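Local coordinates for protein O-methyltransferase (Saccharopolyspora spinosa, PDB 4CE0) that probably methylates the 4'-hydroxyl of the rhamnose on spinosyn, using S-adenosyl-L-methionine and a bound magnesium ion, during antibiotic biosynthesis, at residues Asp185-Glu190 with Ile211-Leu216; Glu190-Ser195 with Asp221-Phe226. All blocks are in the same frame, centred on the assembly; numbering follows the deposited sequence.

Contact 1. Residues Asp185-Glu190 with Ile211-Leu216; sequences DGDLYE and IDDYFL. With MG (magnesium ion), chain C; SAH (S-adenosyl-L-homocysteine), chain B.
Asp185 and Asp187 meet Asp212 and Asp213 round a magnesium ion, at the C-terminal ends of the neighbouring parallel strands 179-184 and 207-211 of the Rossmann-like methyltransferase fold. The metal is octahedral: Asp185 OD1 lies 2.0 Å from magnesium, and Asp212 OD2 and Asp213 OD2 take two further positions on the same triangular face. Three waters fill the other face, each across the ion from one carboxylate oxygen. Asp185 CG, anti to its backbone N (chi1 -156°), is carried toward Asp212, whose CB lies 3.4 Å from Asp185 CG. The two carboxylate planes are 38° apart, and Asp185 OD1 stands 3.2 Å from Asp212 OD2, a closeness of two acceptors that the shared cation would offset. Asp185 OD2 accepts from a magnesium-bound water and pairs with Arg183, while Asp212 OD1 forms salt bridges with Arg183 and Arg59. Asp185 OD2 also comes within 2.9 Å of the O atom of S-adenosyl-L-homocysteine, placing the metal beside the amino-acid end of the cofactor product. Asp187 stays in the second shell: the magnesium-bound water across the ion from Asp212 OD2 donates to Asp187 OD1 over 2.7 Å. Asp187 OD1 also lies 2.9 Å from Asp213 OD2, both acceptors and not hydrogen-bonded, with the carboxylate planes 71° apart. Leu216 makes the apolar part of the contact, its side chain crossing that of Asp187 at about a right angle. Leu216 CD2 packs 3.6 Å from Asp187 CB and 3.2 Å from Asp187 O, a carbonyl whose hydrogen bond comes from Ser218 OG.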
# COMPACT_ATOMS: atom_id res chain seq x y z
N ASP A 185 3.60 -22.66 -7.69
CA ASP A 185 2.21 -22.29 -7.71
C ASP A 185 1.68 -22.51 -9.10
O ASP A 185 0.98 -21.68 -9.65
CB ASP A 185 2.02 -20.84 -7.24
CG ASP A 185 0.62 -20.57 -6.69
OD1 ASP A 185 -0.26 -21.47 -6.83
OD2 ASP A 185 0.41 -19.46 -6.11
N GLY A 186 2.08 -23.63 -9.69
CA GLY A 186 1.38 -24.21 -10.82
C GLY A 186 0.55 -25.32 -10.21
O GLY A 186 1.05 -26.11 -9.41
N ASP A 187 -0.73 -25.37 -10.54
CA ASP A 187 -1.61 -26.34 -9.91
C ASP A 187 -1.41 -27.78 -10.41
O ASP A 187 -1.61 -28.74 -9.67
CB ASP A 187 -3.04 -25.91 -10.14
CG ASP A 187 -3.37 -24.61 -9.44
OD1 ASP A 187 -3.13 -24.53 -8.21
OD2 ASP A 187 -3.84 -23.67 -10.11
N LEU A 188 -1.03 -27.93 -11.67
CA LEU A 188 -1.05 -29.23 -12.30
C LEU A 188 0.08 -30.11 -11.80
O LEU A 188 1.11 -29.62 -11.32
CB LEU A 188 -0.93 -29.07 -13.81
CG LEU A 188 -1.84 -27.99 -14.42
CD1 LEU A 188 -1.72 -27.97 -15.94
CD2 LEU A 188 -3.26 -28.25 -14.02
N TYR A 189 -0.12 -31.41 -11.93
CA TYR A 189 0.92 -32.39 -11.70
C TYR A 189 2.16 -32.08 -12.51
O TYR A 189 3.28 -31.97 -11.97
CB TYR A 189 0.39 -33.77 -12.10
CG TYR A 189 1.40 -34.87 -11.87
CD1 TYR A 189 2.40 -35.14 -12.79
CD2 TYR A 189 1.36 -35.62 -10.71
CE1 TYR A 189 3.32 -36.13 -12.56
CE2 TYR A 189 2.26 -36.60 -10.47
CZ TYR A 189 3.24 -36.87 -11.39
OH TYR A 189 4.15 -37.88 -11.12
N GLU A 190 1.99 -31.93 -13.82
CA GLU A 190 3.14 -31.70 -14.71
C GLU A 190 3.92 -30.42 -14.38
O GLU A 190 5.17 -30.42 -14.44
CB GLU A 190 2.69 -31.65 -16.17
CG GLU A 190 2.14 -32.99 -16.69
CD GLU A 190 3.14 -34.14 -16.61
OE1 GLU A 190 4.35 -33.92 -16.88
OE2 GLU A 190 2.71 -35.26 -16.27
N ILE A 211 5.03 -24.98 -1.44
CA ILE A 211 4.06 -25.63 -2.33
C ILE A 211 2.71 -24.96 -2.09
O ILE A 211 2.06 -25.19 -1.08
CB ILE A 211 3.93 -27.12 -2.05
CG1 ILE A 211 5.29 -27.81 -1.97
CG2 ILE A 211 3.06 -27.77 -3.11
CD1 ILE A 211 6.02 -27.93 -3.30
N ASP A 212 2.25 -24.13 -3.03
CA ASP A 212 1.14 -23.27 -2.70
C ASP A 212 -0.16 -24.07 -2.55
O ASP A 212 -1.02 -23.66 -1.79
CB ASP A 212 0.97 -22.16 -3.75
CG ASP A 212 -0.05 -21.12 -3.32
OD1 ASP A 212 0.28 -20.30 -2.43
OD2 ASP A 212 -1.20 -21.13 -3.83
N ASP A 213 -0.29 -25.18 -3.28
CA ASP A 213 -1.50 -25.99 -3.29
C ASP A 213 -1.21 -27.45 -2.98
O ASP A 213 -1.71 -28.36 -3.65
CB ASP A 213 -2.18 -25.92 -4.66
CG ASP A 213 -2.74 -24.56 -4.95
OD1 ASP A 213 -3.87 -24.28 -4.49
OD2 ASP A 213 -2.04 -23.76 -5.59
N TYR A 214 -0.43 -27.66 -1.94
CA TYR A 214 -0.06 -29.02 -1.55
C TYR A 214 -1.25 -29.95 -1.36
O TYR A 214 -1.09 -31.16 -1.43
CB TYR A 214 0.71 -29.00 -0.23
CG TYR A 214 1.12 -30.37 0.22
CD1 TYR A 214 1.82 -31.23 -0.61
CD2 TYR A 214 0.79 -30.82 1.49
CE1 TYR A 214 2.18 -32.52 -0.19
CE2 TYR A 214 1.14 -32.10 1.94
CZ TYR A 214 1.84 -32.94 1.09
OH TYR A 214 2.21 -34.18 1.53
N PHE A 215 -2.44 -29.42 -1.11
CA PHE A 215 -3.56 -30.31 -0.74
C PHE A 215 -4.46 -30.57 -1.90
O PHE A 215 -5.39 -31.36 -1.82
CB PHE A 215 -4.27 -29.79 0.49
CG PHE A 215 -3.32 -29.60 1.63
CD1 PHE A 215 -2.58 -30.66 2.12
CD2 PHE A 215 -3.09 -28.37 2.15
CE1 PHE A 215 -1.67 -30.46 3.13
CE2 PHE A 215 -2.18 -28.15 3.17
CZ PHE A 215 -1.47 -29.18 3.65
N LEU A 216 -4.08 -29.97 -3.01
CA LEU A 216 -4.65 -30.26 -4.29
C LEU A 216 -4.08 -31.61 -4.70
O LEU A 216 -2.85 -31.75 -4.74
CB LEU A 216 -4.23 -29.17 -5.30
CG LEU A 216 -4.89 -29.17 -6.68
CD1 LEU A 216 -6.33 -28.69 -6.55
CD2 LEU A 216 -4.10 -28.30 -7.71
MG MG C . -1.89 -21.68 -5.61
N SAH B . -1.58 -15.37 -7.54
CA SAH B . -0.95 -16.68 -7.76
CB SAH B . -0.87 -17.17 -9.18
CG SAH B . -0.49 -18.57 -9.66
SD SAH B . -1.82 -19.02 -10.80
C SAH B . 0.40 -16.33 -7.28
O SAH B . 1.29 -17.10 -7.60
OXT SAH B . 0.32 -15.15 -6.56
C5' SAH B . -1.03 -20.32 -11.82
C4' SAH B . 0.01 -19.79 -12.82
O4' SAH B . 0.84 -20.84 -13.28
C3' SAH B . -0.58 -19.15 -14.08
O3' SAH B . -0.08 -17.84 -14.17
C2' SAH B . -0.15 -20.02 -15.27
O2' SAH B . 0.11 -19.38 -16.53
C1' SAH B . 1.09 -20.72 -14.68
N9 SAH B . 1.41 -22.07 -15.20
C8 SAH B . 0.82 -23.24 -14.79
N7 SAH B . 1.42 -24.25 -15.44
C5 SAH B . 2.41 -23.75 -16.22
C6 SAH B . 3.33 -24.33 -17.10
N6 SAH B . 3.37 -25.65 -17.29
N1 SAH B . 4.21 -23.53 -17.79
C2 SAH B . 4.23 -22.16 -17.61
N3 SAH B . 3.29 -21.61 -16.77
C4 SAH B . 2.42 -22.38 -16.06
O HOH W 1 -2.60 -19.66 -5.98
O HOH W 2 -3.02 -21.97 -7.34
O HOH W 3 -4.03 -21.65 -4.81

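Contact 2. Residues Glu190-Ser195 with Asp221-Phe226; sequences ESTMDS and DAVKGF. With SAH (S-adenosyl-L-homocysteine), chain B.
Helices 189-199 and 219-230 pack side by side on one face of the central sheet, joined here by Thr192 and Met193 of the first and Ala222, Val223 and Phe226 of the second. Their axes approach to 8.8 Å and run in roughly the same direction, crossing at -33°, a separation consistent with the small Ala222 at the point of closest backbone approach, between Met193 and Ala222. The methyl of Ala222 points at the first helix and abuts Thr192, with Ala222 CB 3.8 Å from Thr192 CG2; the same Thr192 methyl continues to Val223 CG2 at 3.9 Å. Thr192 keeps its hydroxyl out of this apolar seam, since OG1 turns back to the carbonyl of Leu188, the N-cap residue of its helix. Helix 189-199 makes the beta-alpha-beta crossover between the adjacent parallel strands 179-184 and 207-211 of the Rossmann-like fold, and helix 219-230 follows the second of those strands. The end of Met193 reaches the backbone of the second helix at Ala222. Its CG is anti to the backbone N (chi1 -168°), and bends at chi2 and chi3 fold the chain end so that Met193 CE lies 3.3 Å from Ala222 O and 3.9 Å from Ala222 CB. That carbonyl still accepts its helical bond from Phe226 N. Met193 SD sits 3.8 Å from Phe226 CB and 5.4 Å from the centroid of the Phe226 ring, approaching the ring obliquely in a Met-aromatic contact. Elsewhere on helix 189-199, away from this interface, Ser191 addresses the cofactor product: Ser191 OG donates a 2.8 Å hydrogen bond to N7 of the S-adenosyl-L-homocysteine adenine.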
# COMPACT_ATOMS: atom_id res chain seq x y z
N GLU A 190 1.99 -31.93 -13.82
CA GLU A 190 3.14 -31.70 -14.71
C GLU A 190 3.92 -30.42 -14.38
O GLU A 190 5.17 -30.42 -14.44
CB GLU A 190 2.69 -31.65 -16.17
CG GLU A 190 2.14 -32.99 -16.69
CD GLU A 190 3.14 -34.14 -16.61
OE1 GLU A 190 4.35 -33.92 -16.88
OE2 GLU A 190 2.71 -35.26 -16.27
N SER A 191 3.20 -29.35 -14.08
CA SER A 191 3.80 -28.07 -13.75
C SER A 191 4.65 -28.20 -12.49
O SER A 191 5.81 -27.77 -12.44
CB SER A 191 2.71 -27.02 -13.50
OG SER A 191 1.89 -26.87 -14.65
N THR A 192 4.07 -28.85 -11.48
CA THR A 192 4.73 -29.08 -10.20
C THR A 192 5.95 -29.97 -10.40
O THR A 192 7.05 -29.65 -9.93
CB THR A 192 3.76 -29.72 -9.17
OG1 THR A 192 2.58 -28.92 -9.07
CG2 THR A 192 4.40 -29.85 -7.82
N MET A 193 5.78 -31.08 -11.10
CA MET A 193 6.92 -31.98 -11.36
C MET A 193 8.06 -31.31 -12.15
O MET A 193 9.25 -31.40 -11.77
CB MET A 193 6.45 -33.25 -12.07
CG MET A 193 7.51 -34.34 -12.11
SD MET A 193 8.03 -34.91 -10.47
CE MET A 193 6.61 -35.87 -9.92
N ASP A 194 7.72 -30.64 -13.24
CA ASP A 194 8.73 -29.97 -14.08
C ASP A 194 9.51 -28.92 -13.31
O ASP A 194 10.72 -28.75 -13.53
CB ASP A 194 8.07 -29.32 -15.30
CG ASP A 194 7.63 -30.34 -16.34
OD1 ASP A 194 8.26 -31.42 -16.41
OD2 ASP A 194 6.65 -30.05 -17.07
N SER A 195 8.83 -28.22 -12.41
CA SER A 195 9.48 -27.24 -11.58
C SER A 195 10.41 -27.92 -10.57
O SER A 195 11.55 -27.50 -10.39
CB SER A 195 8.42 -26.35 -10.88
OG SER A 195 9.06 -25.40 -10.04
N ASP A 221 0.41 -35.28 -5.40
CA ASP A 221 0.97 -36.45 -6.04
C ASP A 221 2.34 -36.20 -6.67
O ASP A 221 3.22 -37.04 -6.56
CB ASP A 221 -0.05 -37.01 -7.03
CG ASP A 221 -1.23 -37.72 -6.32
OD1 ASP A 221 -1.33 -37.68 -5.06
OD2 ASP A 221 -2.08 -38.32 -7.01
N ALA A 222 2.54 -35.05 -7.30
CA ALA A 222 3.86 -34.73 -7.81
C ALA A 222 4.88 -34.59 -6.69
O ALA A 222 6.01 -35.07 -6.81
CB ALA A 222 3.84 -33.48 -8.69
N VAL A 223 4.50 -33.91 -5.61
CA VAL A 223 5.42 -33.62 -4.53
C VAL A 223 5.85 -34.90 -3.82
O VAL A 223 7.03 -35.14 -3.58
CB VAL A 223 4.76 -32.66 -3.50
CG1 VAL A 223 5.67 -32.46 -2.31
CG2 VAL A 223 4.37 -31.29 -4.15
N LYS A 224 4.88 -35.73 -3.48
CA LYS A 224 5.19 -37.03 -2.91
C LYS A 224 5.97 -37.90 -3.94
O LYS A 224 6.98 -38.52 -3.59
CB LYS A 224 3.91 -37.69 -2.39
CG LYS A 224 3.32 -36.95 -1.18
CD LYS A 224 1.90 -37.37 -0.82
CE LYS A 224 1.83 -38.84 -0.45
NZ LYS A 224 1.94 -39.09 1.02
N GLY A 225 5.54 -37.91 -5.19
CA GLY A 225 6.22 -38.73 -6.19
C GLY A 225 7.65 -38.25 -6.37
O GLY A 225 8.58 -39.04 -6.45
N PHE A 226 7.85 -36.94 -6.42
CA PHE A 226 9.20 -36.40 -6.54
C PHE A 226 10.02 -36.69 -5.28
O PHE A 226 11.16 -37.13 -5.37
CB PHE A 226 9.18 -34.89 -6.85
CG PHE A 226 10.54 -34.28 -6.88
CD1 PHE A 226 11.39 -34.51 -7.95
CD2 PHE A 226 11.01 -33.53 -5.81
CE1 PHE A 226 12.67 -33.98 -7.96
CE2 PHE A 226 12.27 -32.99 -5.83
CZ PHE A 226 13.10 -33.20 -6.90
N SAH B . -1.58 -15.37 -7.54
CA SAH B . -0.95 -16.68 -7.76
CB SAH B . -0.87 -17.17 -9.18
CG SAH B . -0.49 -18.57 -9.66
SD SAH B . -1.82 -19.02 -10.80
C SAH B . 0.40 -16.33 -7.28
O SAH B . 1.29 -17.10 -7.60
OXT SAH B . 0.32 -15.15 -6.56
C5' SAH B . -1.03 -20.32 -11.82
C4' SAH B . 0.01 -19.79 -12.82
O4' SAH B . 0.84 -20.84 -13.28
C3' SAH B . -0.58 -19.15 -14.08
O3' SAH B . -0.08 -17.84 -14.17
C2' SAH B . -0.15 -20.02 -15.27
O2' SAH B . 0.11 -19.38 -16.53
C1' SAH B . 1.09 -20.72 -14.68
N9 SAH B . 1.41 -22.07 -15.20
C8 SAH B . 0.82 -23.24 -14.79
N7 SAH B . 1.42 -24.25 -15.44
C5 SAH B . 2.41 -23.75 -16.22
C6 SAH B . 3.33 -24.33 -17.10
N6 SAH B . 3.37 -25.65 -17.29
N1 SAH B . 4.21 -23.53 -17.79
C2 SAH B . 4.23 -22.16 -17.61
N3 SAH B . 3.29 -21.61 -16.77
C4 SAH B . 2.42 -22.38 -16.06

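The two contacts interleave along the chain, 185-190, 190-195, 211-216 and then 221-226, and meet at Glu190 in helix 189-199. Their centres lie 8 Å apart on the same side of the chain's centre. Contact 1 occupies the loops leaving strands 179-184 and 207-211; contact 2 joins the helices that follow those strands, so the two strand-helix units are joined at the strand ends and again between the helices. The contacts also touch directly: Tyr189 CE2 packs 3.5 Å from Ala222 N, and Ile211 CD1 lies 3.8 Å from Val223 CG2. A weak hydrogen bond joins Gly186 O to Thr192 OG1, and S-adenosyl-L-homocysteine spans both contacts, tying the metal site to the cofactor pocket.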